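PDB 7AGM: N-acetylmuramoyl-L-alanine amidase from Mycolicibacterium smegmatis, which cleaves the amide bond between N-acetylmuramoyl groups and L-alanine in peptidoglycan, probably with the help of its bound zinc ion. Local coordinates for residues V88-A102 and D167-V179. Numbering follows the deposited sequence.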
ATOM      1  N   VAL A  88      -2.208  -0.128  13.252  1.00 16.90           N
ATOM      2  CA  VAL A  88      -1.472   0.653  12.258  1.00 17.09           C
ATOM      3  C   VAL A  88      -0.080   1.027  12.748  1.00 17.11           C
ATOM      4  O   VAL A  88       0.864   1.079  11.954  1.00 17.71           O
ATOM      5  CB  VAL A  88      -2.281   1.876  11.775  1.00 17.70           C
ATOM      6  CG1 VAL A  88      -3.498   1.433  10.955  1.00 17.73           C
ATOM      7  CG2 VAL A  88      -2.697   2.740  12.944  1.00 19.36           C
ATOM      8  N   ASP A  89       0.081   1.285  14.050  1.00 17.98           N
ATOM      9  CA  ASP A  89       1.421   1.550  14.568  1.00 18.75           C
ATOM     10  C   ASP A  89       2.267   0.281  14.579  1.00 18.36           C
ATOM     11  O   ASP A  89       3.468   0.325  14.272  1.00 18.67           O
ATOM     12  CB  ASP A  89       1.365   2.217  15.947  1.00 19.95           C
ATOM     13  CG  ASP A  89       0.725   1.342  17.016  1.00 22.22           C
ATOM     14  OD1 ASP A  89      -0.149   0.507  16.692  1.00 21.35           O
ATOM     15  OD2 ASP A  89       1.074   1.524  18.202  1.00 25.94           O
ATOM     16  N   GLU A  90       1.645  -0.861  14.899  1.00 18.27           N
ATOM     17  CA  GLU A  90       2.349  -2.140  14.893  1.00 18.97           C
ATOM     18  C   GLU A  90       2.829  -2.516  13.493  1.00 17.32           C
ATOM     19  O   GLU A  90       3.911  -3.090  13.339  1.00 16.90           O
ATOM     20  CB  GLU A  90       1.448  -3.235  15.476  1.00 22.30           C
ATOM     21  CG  GLU A  90       1.124  -3.038  16.957  1.00 26.54           C
ATOM     22  CD  GLU A  90       0.130  -4.062  17.522  1.00 49.28           C
ATOM     23  OE1 GLU A  90      -0.723  -4.584  16.772  1.00 27.55           O
ATOM     24  OE2 GLU A  90       0.203  -4.338  18.739  1.00 64.50           O
ATOM     25  N   ARG A  91       2.039  -2.216  12.458  1.00 16.77           N
ATOM     26  CA  ARG A  91       2.488  -2.508  11.097  1.00 16.73           C
ATOM     27  C   ARG A  91       3.732  -1.700  10.732  1.00 16.44           C
ATOM     28  O   ARG A  91       4.638  -2.210  10.054  1.00 16.57           O
ATOM     29  CB  ARG A  91       1.347  -2.279  10.103  1.00 17.18           C
ATOM     30  CG  ARG A  91       0.160  -3.219  10.321  1.00 17.78           C
ATOM     31  CD  ARG A  91      -1.011  -2.854   9.445  1.00 19.11           C
ATOM     32  NE  ARG A  91      -2.167  -3.698   9.757  1.00 20.05           N
ATOM     33  CZ  ARG A  91      -2.872  -4.410   8.876  1.00 19.51           C
ATOM     34  NH1 ARG A  91      -2.569  -4.388   7.582  1.00 18.23           N
ATOM     35  NH2 ARG A  91      -3.903  -5.138   9.294  1.00 20.56           N
ATOM     36  N   ALA A  92       3.811  -0.444  11.182  1.00 16.47           N
ATOM     37  CA  ALA A  92       5.045   0.316  10.979  1.00 16.53           C
ATOM     38  C   ALA A  92       6.201  -0.271  11.782  1.00 15.54           C
ATOM     39  O   ALA A  92       7.323  -0.380  11.271  1.00 15.42           O
ATOM     40  CB  ALA A  92       4.846   1.800  11.307  1.00 17.06           C
ATOM     41  N   ALA A  93       5.942  -0.689  13.026  1.00 16.37           N
ATOM     42  CA  ALA A  93       6.997  -1.290  13.842  1.00 16.19           C
ATOM     43  C   ALA A  93       7.517  -2.589  13.228  1.00 16.05           C
ATOM     44  O   ALA A  93       8.728  -2.839  13.220  1.00 15.97           O
ATOM     45  CB  ALA A  93       6.493  -1.528  15.266  1.00 17.16           C
ATOM     46  N   MET A  94       6.617  -3.420  12.695  1.00 15.82           N
ATOM     47  CA  MET A  94       7.042  -4.642  12.013  1.00 16.30           C
ATOM     48  C   MET A  94       7.922  -4.320  10.816  1.00 14.48           C
ATOM     49  O   MET A  94       8.958  -4.960  10.607  1.00 15.33           O
ATOM     50  CB  MET A  94       5.819  -5.428  11.553  1.00 18.82           C
ATOM     51  CG  MET A  94       4.997  -6.014  12.677  1.00 21.48           C
ATOM     52  SD  MET A  94       3.456  -6.705  12.018  1.00 26.53           S
ATOM     53  CE  MET A  94       4.068  -8.187  11.211  1.00 33.73           C
ATOM     54  N   ALA A  95       7.541  -3.311  10.029  1.00 13.95           N
ATOM     55  CA  ALA A  95       8.365  -2.915   8.895  1.00 14.35           C
ATOM     56  C   ALA A  95       9.734  -2.442   9.362  1.00 14.11           C
ATOM     57  O   ALA A  95      10.767  -2.872   8.837  1.00 14.47           O
ATOM     58  CB  ALA A  95       7.672  -1.804   8.106  1.00 14.34           C
ATOM     59  N   ASN A  96       9.760  -1.580  10.379  1.00 14.28           N
ATOM     60  CA  ASN A  96      11.025  -1.014  10.841  1.00 14.73           C
ATOM     61  C   ASN A  96      11.947  -2.086  11.415  1.00 14.97           C
ATOM     62  O   ASN A  96      13.173  -2.011  11.243  1.00 15.28           O
ATOM     63  CB  ASN A  96      10.774   0.092  11.870  1.00 14.07           C
ATOM     64  CG  ASN A  96      10.212   1.359  11.239  1.00 14.14           C
ATOM     65  OD1 ASN A  96      10.484   1.658  10.076  1.00 15.24           O
ATOM     66  ND2 ASN A  96       9.425   2.110  12.004  1.00 15.51           N
ATOM     67  N   SER A  97      11.384  -3.091  12.101  1.00 16.17           N
ATOM     68  CA  SER A  97      12.203  -4.170  12.662  1.00 16.86           C
ATOM     69  C   SER A  97      12.966  -4.923  11.584  1.00 15.72           C
ATOM     70  O   SER A  97      14.010  -5.530  11.865  1.00 15.24           O
ATOM     71  CB  SER A  97      11.319  -5.170  13.417  1.00 19.45           C
ATOM     72  OG  SER A  97      10.671  -4.565  14.516  1.00 23.58           O
ATOM     73  N   LEU A  98      12.466  -4.902  10.358  1.00 16.01           N
ATOM     74  CA  LEU A  98      13.092  -5.616   9.265  1.00 16.48           C
ATOM     75  C   LEU A  98      14.143  -4.781   8.544  1.00 15.97           C
ATOM     76  O   LEU A  98      14.900  -5.336   7.741  1.00 16.80           O
ATOM     77  CB  LEU A  98      12.004  -6.083   8.293  1.00 18.06           C
ATOM     78  CG  LEU A  98      12.360  -7.063   7.192  1.00 20.65           C
ATOM     79  CD1 LEU A  98      13.012  -8.322   7.769  1.00 20.83           C
ATOM     80  CD2 LEU A  98      11.096  -7.419   6.419  1.00 21.78           C
ATOM     81  N   ARG A  99      14.224  -3.478   8.831  1.00 14.85           N
ATOM     82  CA  ARG A  99      15.124  -2.543   8.161  0.53 15.17           C
ATOM     83  C   ARG A  99      15.109  -2.799   6.648  1.00 15.01           C
ATOM     84  O   ARG A  99      16.160  -3.037   6.043  1.00 15.40           O
ATOM     85  CB  ARG A  99      16.541  -2.626   8.723  0.53 15.61           C
ATOM     86  CG  ARG A  99      16.604  -2.674  10.251  0.53 15.89           C
ATOM     87  CD  ARG A  99      18.036  -2.617  10.750  0.53 16.74           C
ATOM     88  NE  ARG A  99      18.599  -1.310  10.442  0.53 17.15           N
ATOM     89  CZ  ARG A  99      18.608  -0.275  11.278  0.53 17.96           C
ATOM     90  NH1 ARG A  99      18.118  -0.394  12.506  0.53 18.32           N
ATOM     91  NH2 ARG A  99      19.116   0.881  10.885  0.53 18.75           N
ATOM     92  N   PRO A 100      13.941  -2.769   6.019  1.00 14.33           N
ATOM     93  CA  PRO A 100      13.835  -3.183   4.619  1.00 14.08           C
ATOM     94  C   PRO A 100      14.348  -2.112   3.670  1.00 13.92           C
ATOM     95  O   PRO A 100      14.544  -0.948   4.031  1.00 15.20           O
ATOM     96  CB  PRO A 100      12.324  -3.365   4.438  1.00 14.78           C
ATOM     97  CG  PRO A 100      11.736  -2.364   5.364  1.00 15.45           C
ATOM     98  CD  PRO A 100      12.653  -2.288   6.550  1.00 14.51           C
ATOM     99  N   HIS A 101      14.537  -2.533   2.418  1.00 13.01           N
ATOM    100  CA  HIS A 101      14.851  -1.590   1.354  1.00 13.70           C
ATOM    101  C   HIS A 101      13.618  -0.882   0.810  1.00 14.05           C
ATOM    102  O   HIS A 101      13.743   0.206   0.237  1.00 15.11           O
ATOM    103  CB  HIS A 101      15.596  -2.308   0.231  1.00 14.48           C
ATOM    104  CG  HIS A 101      16.874  -2.923   0.685  1.00 15.14           C
ATOM    105  ND1 HIS A 101      16.976  -4.247   1.049  1.00 15.68           N
ATOM    106  CD2 HIS A 101      18.091  -2.373   0.903  1.00 16.97           C
ATOM    107  CE1 HIS A 101      18.216  -4.497   1.436  1.00 16.54           C
ATOM    108  NE2 HIS A 101      18.912  -3.376   1.356  1.00 17.75           N
ATOM    109  N   ALA A 102      12.439  -1.483   0.950  1.00 13.56           N
ATOM    110  CA  ALA A 102      11.209  -0.859   0.490  1.00 13.29           C
ATOM    111  C   ALA A 102      10.049  -1.416   1.293  1.00 12.44           C
ATOM    112  O   ALA A 102      10.041  -2.600   1.645  1.00 12.48           O
ATOM    113  CB  ALA A 102      10.959  -1.128  -1.002  1.00 13.85           C
ATOM    114  N   ASP A 167      -1.356  12.224   7.605  1.00 18.00           N
ATOM    115  CA  ASP A 167      -2.288  11.603   8.534  1.00 17.49           C
ATOM    116  C   ASP A 167      -2.232  10.079   8.553  1.00 16.88           C
ATOM    117  O   ASP A 167      -3.056   9.465   9.235  1.00 18.97           O
ATOM    118  CB  ASP A 167      -3.724  12.052   8.232  1.00 18.43           C
ATOM    119  CG  ASP A 167      -4.171  11.693   6.820  1.00 22.49           C
ATOM    120  OD1 ASP A 167      -3.392  11.889   5.868  1.00 22.64           O
ATOM    121  OD2 ASP A 167      -5.315  11.218   6.652  1.00 27.59           O
ATOM    122  N   ILE A 168      -1.289   9.450   7.844  1.00 15.54           N
ATOM    123  CA  ILE A 168      -1.205   7.990   7.768  1.00 15.15           C
ATOM    124  C   ILE A 168      -0.125   7.528   8.743  1.00 15.13           C
ATOM    125  O   ILE A 168       1.067   7.771   8.518  1.00 14.72           O
ATOM    126  CB  ILE A 168      -0.892   7.501   6.345  1.00 16.21           C
ATOM    127  CG1 ILE A 168      -1.878   8.069   5.312  1.00 18.97           C
ATOM    128  CG2 ILE A 168      -0.857   5.956   6.308  1.00 15.49           C
ATOM    129  CD1 ILE A 168      -3.329   7.769   5.605  1.00 19.88           C
ATOM    130  N   ALA A 169      -0.532   6.829   9.810  1.00 16.29           N
ATOM    131  CA  ALA A 169       0.422   6.400  10.833  1.00 16.96           C
ATOM    132  C   ALA A 169       1.524   5.516  10.255  1.00 16.37           C
ATOM    133  O   ALA A 169       2.699   5.661  10.612  1.00 17.37           O
ATOM    134  CB  ALA A 169      -0.313   5.686  11.971  1.00 18.40           C
ATOM    135  N   GLY A 170       1.171   4.587   9.364  1.00 15.56           N
ATOM    136  CA  GLY A 170       2.180   3.695   8.815  1.00 16.16           C
ATOM    137  C   GLY A 170       3.252   4.419   8.022  1.00 15.74           C
ATOM    138  O   GLY A 170       4.420   4.023   8.040  1.00 16.36           O
ATOM    139  N   LEU A 171       2.874   5.492   7.319  1.00 14.49           N
ATOM    140  CA  LEU A 171       3.842   6.324   6.609  1.00 14.13           C
ATOM    141  C   LEU A 171       4.620   7.220   7.566  1.00 14.05           C
ATOM    142  O   LEU A 171       5.850   7.321   7.469  1.00 14.90           O
ATOM    143  CB  LEU A 171       3.120   7.164   5.552  1.00 13.75           C
ATOM    144  CG  LEU A 171       2.562   6.364   4.364  1.00 13.30           C
ATOM    145  CD1 LEU A 171       1.739   7.279   3.474  1.00 13.98           C
ATOM    146  CD2 LEU A 171       3.649   5.682   3.552  1.00 14.26           C
ATOM    147  N   ASN A 172       3.931   7.849   8.521  1.00 13.15           N
ATOM    148  CA  ASN A 172       4.618   8.748   9.448  1.00 13.02           C
ATOM    149  C   ASN A 172       5.688   8.010  10.239  1.00 12.84           C
ATOM    150  O   ASN A 172       6.743   8.573  10.554  1.00 13.60           O
ATOM    151  CB  ASN A 172       3.622   9.346  10.438  1.00 13.20           C
ATOM    152  CG  ASN A 172       2.597  10.237   9.787  1.00 13.23           C
ATOM    153  OD1 ASN A 172       2.802  10.753   8.690  1.00 14.32           O
ATOM    154  ND2 ASN A 172       1.493  10.459  10.488  1.00 14.40           N
ATOM    155  N   LEU A 173       5.421   6.762  10.601  1.00 13.61           N
ATOM    156  CA  LEU A 173       6.297   6.051  11.521  1.00 14.45           C
ATOM    157  C   LEU A 173       7.402   5.270  10.822  1.00 14.26           C
ATOM    158  O   LEU A 173       8.315   4.783  11.501  1.00 15.08           O
ATOM    159  CB  LEU A 173       5.473   5.122  12.423  1.00 16.16           C
ATOM    160  CG  LEU A 173       4.520   5.812  13.409  1.00 16.72           C
ATOM    161  CD1 LEU A 173       3.481   4.842  13.965  1.00 18.04           C
ATOM    162  CD2 LEU A 173       5.314   6.467  14.539  1.00 16.29           C
ATOM    163  N   ALA A 174       7.351   5.151   9.494  1.00 12.81           N
ATOM    164  CA  ALA A 174       8.372   4.391   8.779  1.00 12.43           C
ATOM    165  C   ALA A 174       9.716   5.101   8.824  1.00 13.43           C
ATOM    166  O   ALA A 174       9.802   6.322   8.657  1.00 14.72           O
ATOM    167  CB  ALA A 174       7.959   4.192   7.319  1.00 14.32           C
ATOM    168  N   GLN A 175      10.773   4.312   9.012  1.00 14.12           N
ATOM    169  CA  GLN A 175      12.147   4.799   9.035  1.00 15.44           C
ATOM    170  C   GLN A 175      12.952   4.298   7.844  1.00 14.99           C
ATOM    171  O   GLN A 175      14.175   4.490   7.804  1.00 15.84           O
ATOM    172  CB  GLN A 175      12.813   4.425  10.363  1.00 18.10           C
ATOM    173  CG  GLN A 175      12.056   4.955  11.584  1.00 24.48           C
ATOM    174  CD  GLN A 175      12.655   4.486  12.892  1.00 34.96           C
ATOM    175  OE1 GLN A 175      13.735   3.898  12.914  1.00 42.01           O
ATOM    176  NE2 GLN A 175      11.955   4.741  13.990  1.00 39.30           N
ATOM    177  N   PHE A 176      12.286   3.680   6.872  1.00 13.72           N
ATOM    178  CA  PHE A 176      12.850   3.108   5.660  1.00 13.06           C
ATOM    179  C   PHE A 176      11.898   3.464   4.532  1.00 12.35           C
ATOM    180  O   PHE A 176      10.770   3.887   4.791  1.00 13.33           O
ATOM    181  CB  PHE A 176      12.998   1.586   5.839  1.00 13.12           C
ATOM    182  CG  PHE A 176      13.883   1.251   6.996  1.00 13.81           C
ATOM    183  CD1 PHE A 176      13.365   1.119   8.277  1.00 14.60           C
ATOM    184  CD2 PHE A 176      15.253   1.186   6.822  1.00 14.71           C
ATOM    185  CE1 PHE A 176      14.203   0.899   9.357  1.00 14.80           C
ATOM    186  CE2 PHE A 176      16.096   0.963   7.902  1.00 15.57           C
ATOM    187  CZ  PHE A 176      15.572   0.815   9.164  1.00 15.58           C
ATOM    188  N   PRO A 177      12.332   3.358   3.276  1.00 13.12           N
ATOM    189  CA  PRO A 177      11.505   3.869   2.171  1.00 13.72           C
ATOM    190  C   PRO A 177      10.139   3.195   2.154  1.00 12.11           C
ATOM    191  O   PRO A 177      10.035   1.969   2.266  1.00 13.10           O
ATOM    192  CB  PRO A 177      12.323   3.514   0.925  1.00 14.21           C
ATOM    193  CG  PRO A 177      13.727   3.491   1.419  1.00 14.33           C
ATOM    194  CD  PRO A 177      13.652   2.912   2.805  1.00 13.48           C
ATOM    195  N   SER A 178       9.080   4.006   2.015  1.00 11.74           N
ATOM    196  CA  SER A 178       7.727   3.499   2.234  1.00 12.06           C
ATOM    197  C   SER A 178       6.710   4.323   1.461  1.00 11.91           C
ATOM    198  O   SER A 178       6.764   5.559   1.480  1.00 12.89           O
ATOM    199  CB  SER A 178       7.399   3.523   3.732  1.00 13.00           C
ATOM    200  OG  SER A 178       6.136   2.940   4.001  1.00 14.37           O
ATOM    201  N   VAL A 179       5.805   3.631   0.763  1.00 11.37           N
ATOM    202  CA  VAL A 179       4.699   4.275   0.061  1.00 12.01           C
ATOM    203  C   VAL A 179       3.446   3.451   0.307  1.00 11.96           C
ATOM    204  O   VAL A 179       3.510   2.272   0.671  1.00 12.05           O
ATOM    205  CB  VAL A 179       4.942   4.439  -1.463  1.00 12.55           C
ATOM    206  CG1 VAL A 179       6.186   5.321  -1.733  1.00 12.96           C
ATOM    207  CG2 VAL A 179       5.035   3.075  -2.150  1.00 13.17           C
TER
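A169, in the first turn of helix 169-173, sets its CB against CG2 of V88 at the start of helix 88-98, with 3.9 Å between the two methyl groups; the side chain of V88 lies about 9 Å from the zinc ion. One residue on, the backbones come close, the CA atoms of G170 and A92 lying 4.9 Å apart; the short helix runs at 38° to the longer one. L173 ends this apolar strip: its CB meets CB of A92 at 3.6 Å, while its CD1 branch extends alongside CA and CB of D89.

The amide of N96 holds the chain at two points, O of L173 and N of Q175. ND2 donates to O of L173 (2.9 Å); the acceptor lies almost in the amide plane of N96, whereas the donor sits above the carbonyl plane of L173. OD1 of N96 accepts from N of Q175, also at 2.9 Å, the donor tilted 26° from the carbonyl plane. Both bonds are fairly straight, and together they fix the rotation of the amide. The same OD1 also lies near the plane of the F176 ring, at its edge beside CD1.

F176 buries the largest area of any residue here. Its chi1 of -59°, with CG beside the backbone N, swings the ring toward R99 and P100, where CA of R99 sits over the centre of one face, a CH-pi contact of 3.6 Å to the centroid, and CD of P100 lies off-centre. In the conformer described, the R99 chain bends at chi3 and its guanidinium turns one face to CZ of F176, the two planes nearly perpendicular.

P177 packs CG against O of H101, and its own carbonyl O receives a CA-H...O contact from A102 as strands 102-109 and 178-185 begin side by side. The contact thus joins two connections into neighbouring parallel strands of the central sheet, an arrangement characteristic of the alpha/beta fold of Amidase_3 zinc amidases.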